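Local coordinates for putative pyridoxamine 5-phosphate-dependent dehydrase, Wbdk (Escherichia coli, PDB 2GMS), which removes the C3'-hydroxyl group of GDP-4-keto-6-deoxy-D-mannose by combined transamination and deoxygenation, in the biosynthesis of the O-antigen sugar L-colitose, at residues Leu8-Trp13 with Gly372-Glu377. Residues are numbered along the deposited sequence; the frame is centred on the assembly and turned at random.
Sequences LASSTW and GNHQIE. With MG (magnesium ion), chain C.
Gln375 reaches across to Ser10 with its amide NH2, NE2 donating to Ser10 OG over 3.0 Å with an N-H...O angle of 159°. The hydroxyl lies close to the plane of the amide, 13° out of it. Ser11 O is also near NE2, but the angle is too poor for a second bond. Folded at chi2 (-70°), the Gln375 side chain crosses that of Thr12 at about a right angle, and Thr12 CG2 rests 3.6 Å from Gln375 OE1. Thr12 OG1 turns to another partner, hydrogen-bonding Gln264 of helix 255-286.

His374 can be traced outward from CB, which lies 4.0 Å from Ser10 OG. CG is slightly farther from the same oxygen, and ND1 is again 4.0 Å from it, the hydroxyl approaching the ring obliquely. In this PLP-dependent DegT/DnrJ/EryC1 aminotransferase-family enzyme, the contact joins the N-terminal lead into helix 15-27 to the loop between strand 368-372 and helix 379-388, the two segments running nearly parallel. Farther along, the ring turns its edge to the Leu8 carbonyl carbon, which lies in the ring plane; the CE1 to Leu8 O approach is too short in the model to carry weight. At the tip, NE2 makes a weak hydrogen bond to Pro7 O.

Beside this, Leu8 CD2 packs 3.4 Å from Gly372 N, while Leu8 N hydrogen-bonds Glu331 OE1, a probable substrate-binding residue. Ser11 OG accepts from Trp13 N at 3.0 Å, an ST turn. On the other segment, beyond the interface, Glu377 OE2 coordinates a magnesium ion at 2.1 Å and OE1 accepts from Phe379 N.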
loop_
_atom_site.group_PDB
_atom_site.type_symbol
_atom_site.label_atom_id
_atom_site.label_comp_id
_atom_site.label_asym_id
_atom_site.label_seq_id
_atom_site.Cartn_x
_atom_site.Cartn_y
_atom_site.Cartn_z
ATOM N N LEU A 8 -26.058 7.489 -1.557
ATOM C CA LEU A 8 -25.354 6.509 -2.334
ATOM C C LEU A 8 -24.845 5.448 -1.394
ATOM O O LEU A 8 -24.892 4.267 -1.724
ATOM C CB LEU A 8 -24.166 7.132 -3.085
ATOM C CG LEU A 8 -24.577 7.887 -4.339
ATOM C CD1 LEU A 8 -23.429 8.776 -4.786
ATOM C CD2 LEU A 8 -24.954 6.898 -5.434
ATOM N N ALA A 9 -24.378 5.897 -0.214
ATOM C CA ALA A 9 -23.804 5.005 0.799
ATOM C C ALA A 9 -24.488 4.924 2.165
ATOM O O ALA A 9 -25.334 5.734 2.543
ATOM C CB ALA A 9 -22.316 5.289 1.008
ATOM N N SER A 10 -24.051 3.918 2.918
ATOM C CA SER A 10 -24.534 3.650 4.244
ATOM C C SER A 10 -23.549 2.772 4.990
ATOM O O SER A 10 -22.700 2.103 4.395
ATOM C CB SER A 10 -25.877 2.944 4.208
ATOM O OG SER A 10 -25.708 1.560 3.961
ATOM N N SER A 11 -23.704 2.757 6.311
ATOM C CA SER A 11 -22.846 1.934 7.118
ATOM C C SER A 11 -23.451 0.557 7.234
ATOM O O SER A 11 -24.675 0.376 7.259
ATOM C CB SER A 11 -22.548 2.529 8.489
ATOM O OG SER A 11 -22.043 1.522 9.356
ATOM N N THR A 12 -22.549 -0.409 7.293
ATOM C CA THR A 12 -22.907 -1.803 7.374
ATOM C C THR A 12 -22.623 -2.319 8.768
ATOM O O THR A 12 -22.682 -3.519 9.036
ATOM C CB THR A 12 -22.033 -2.592 6.371
ATOM O OG1 THR A 12 -20.642 -2.405 6.645
ATOM C CG2 THR A 12 -22.331 -2.186 4.929
ATOM N N TRP A 13 -22.260 -1.422 9.669
ATOM C CA TRP A 13 -21.911 -1.951 10.966
ATOM C C TRP A 13 -22.975 -1.865 12.026
ATOM O O TRP A 13 -23.806 -0.977 12.004
ATOM C CB TRP A 13 -20.710 -1.189 11.565
ATOM C CG TRP A 13 -19.393 -1.293 10.851
ATOM C CD1 TRP A 13 -19.119 -1.925 9.676
ATOM C CD2 TRP A 13 -18.169 -0.678 11.269
ATOM N NE1 TRP A 13 -17.791 -1.753 9.333
ATOM C CE2 TRP A 13 -17.175 -0.993 10.297
ATOM C CE3 TRP A 13 -17.811 0.095 12.367
ATOM C CZ2 TRP A 13 -15.850 -0.529 10.409
ATOM C CZ3 TRP A 13 -16.504 0.530 12.474
ATOM C CH2 TRP A 13 -15.536 0.246 11.502
ATOM N N GLY A 372 -27.462 4.549 -5.550
ATOM C CA GLY A 372 -27.068 3.448 -4.699
ATOM C C GLY A 372 -28.083 2.356 -4.422
ATOM O O GLY A 372 -29.294 2.535 -4.614
ATOM N N ASN A 373 -27.513 1.227 -3.965
ATOM C CA ASN A 373 -28.216 0.030 -3.507
ATOM C C ASN A 373 -27.563 -0.222 -2.160
ATOM O O ASN A 373 -26.387 0.083 -2.017
ATOM C CB ASN A 373 -28.232 -1.212 -4.444
ATOM C CG ASN A 373 -29.244 -2.260 -4.013
ATOM O OD1 ASN A 373 -30.167 -1.936 -3.249
ATOM N ND2 ASN A 373 -29.082 -3.502 -4.501
ATOM N N HIS A 374 -28.328 -0.670 -1.176
ATOM C CA HIS A 374 -27.813 -0.873 0.161
ATOM C C HIS A 374 -28.347 -2.160 0.736
ATOM O O HIS A 374 -29.296 -2.709 0.206
ATOM C CB HIS A 374 -28.247 0.276 1.114
ATOM C CG HIS A 374 -28.123 1.655 0.562
ATOM N ND1 HIS A 374 -26.896 2.182 0.211
ATOM C CD2 HIS A 374 -29.069 2.593 0.304
ATOM C CE1 HIS A 374 -27.111 3.394 -0.286
ATOM N NE2 HIS A 374 -28.404 3.678 -0.238
ATOM N N GLN A 375 -27.773 -2.572 1.864
ATOM C CA GLN A 375 -28.158 -3.776 2.582
ATOM C C GLN A 375 -29.372 -3.568 3.492
ATOM O O GLN A 375 -29.628 -4.350 4.411
ATOM C CB GLN A 375 -26.969 -4.335 3.387
ATOM C CG GLN A 375 -26.645 -3.485 4.612
ATOM C CD GLN A 375 -26.072 -2.164 4.202
ATOM O OE1 GLN A 375 -25.449 -2.044 3.133
ATOM N NE2 GLN A 375 -26.273 -1.178 5.069
ATOM N N ILE A 376 -30.134 -2.513 3.199
ATOM C CA ILE A 376 -31.350 -2.100 3.903
ATOM C C ILE A 376 -32.469 -1.944 2.871
ATOM O O ILE A 376 -32.222 -1.490 1.764
ATOM C CB ILE A 376 -30.986 -0.738 4.501
ATOM C CG1 ILE A 376 -30.639 -0.811 5.968
ATOM C CG2 ILE A 376 -31.877 0.448 4.129
ATOM C CD1 ILE A 376 -29.430 0.055 6.309
ATOM N N GLU A 377 -33.704 -2.311 3.181
ATOM C CA GLU A 377 -34.753 -2.186 2.177
ATOM C C GLU A 377 -34.928 -0.745 1.736
ATOM O O GLU A 377 -34.865 0.180 2.551
ATOM C CB GLU A 377 -36.061 -2.859 2.572
ATOM C CG GLU A 377 -36.795 -2.120 3.718
ATOM C CD GLU A 377 -37.692 -0.986 3.268
ATOM O OE1 GLU A 377 -38.016 -0.755 2.099
ATOM O OE2 GLU A 377 -38.056 -0.257 4.296
HETATM MG MG MG C . -38.733 1.755 4.267
#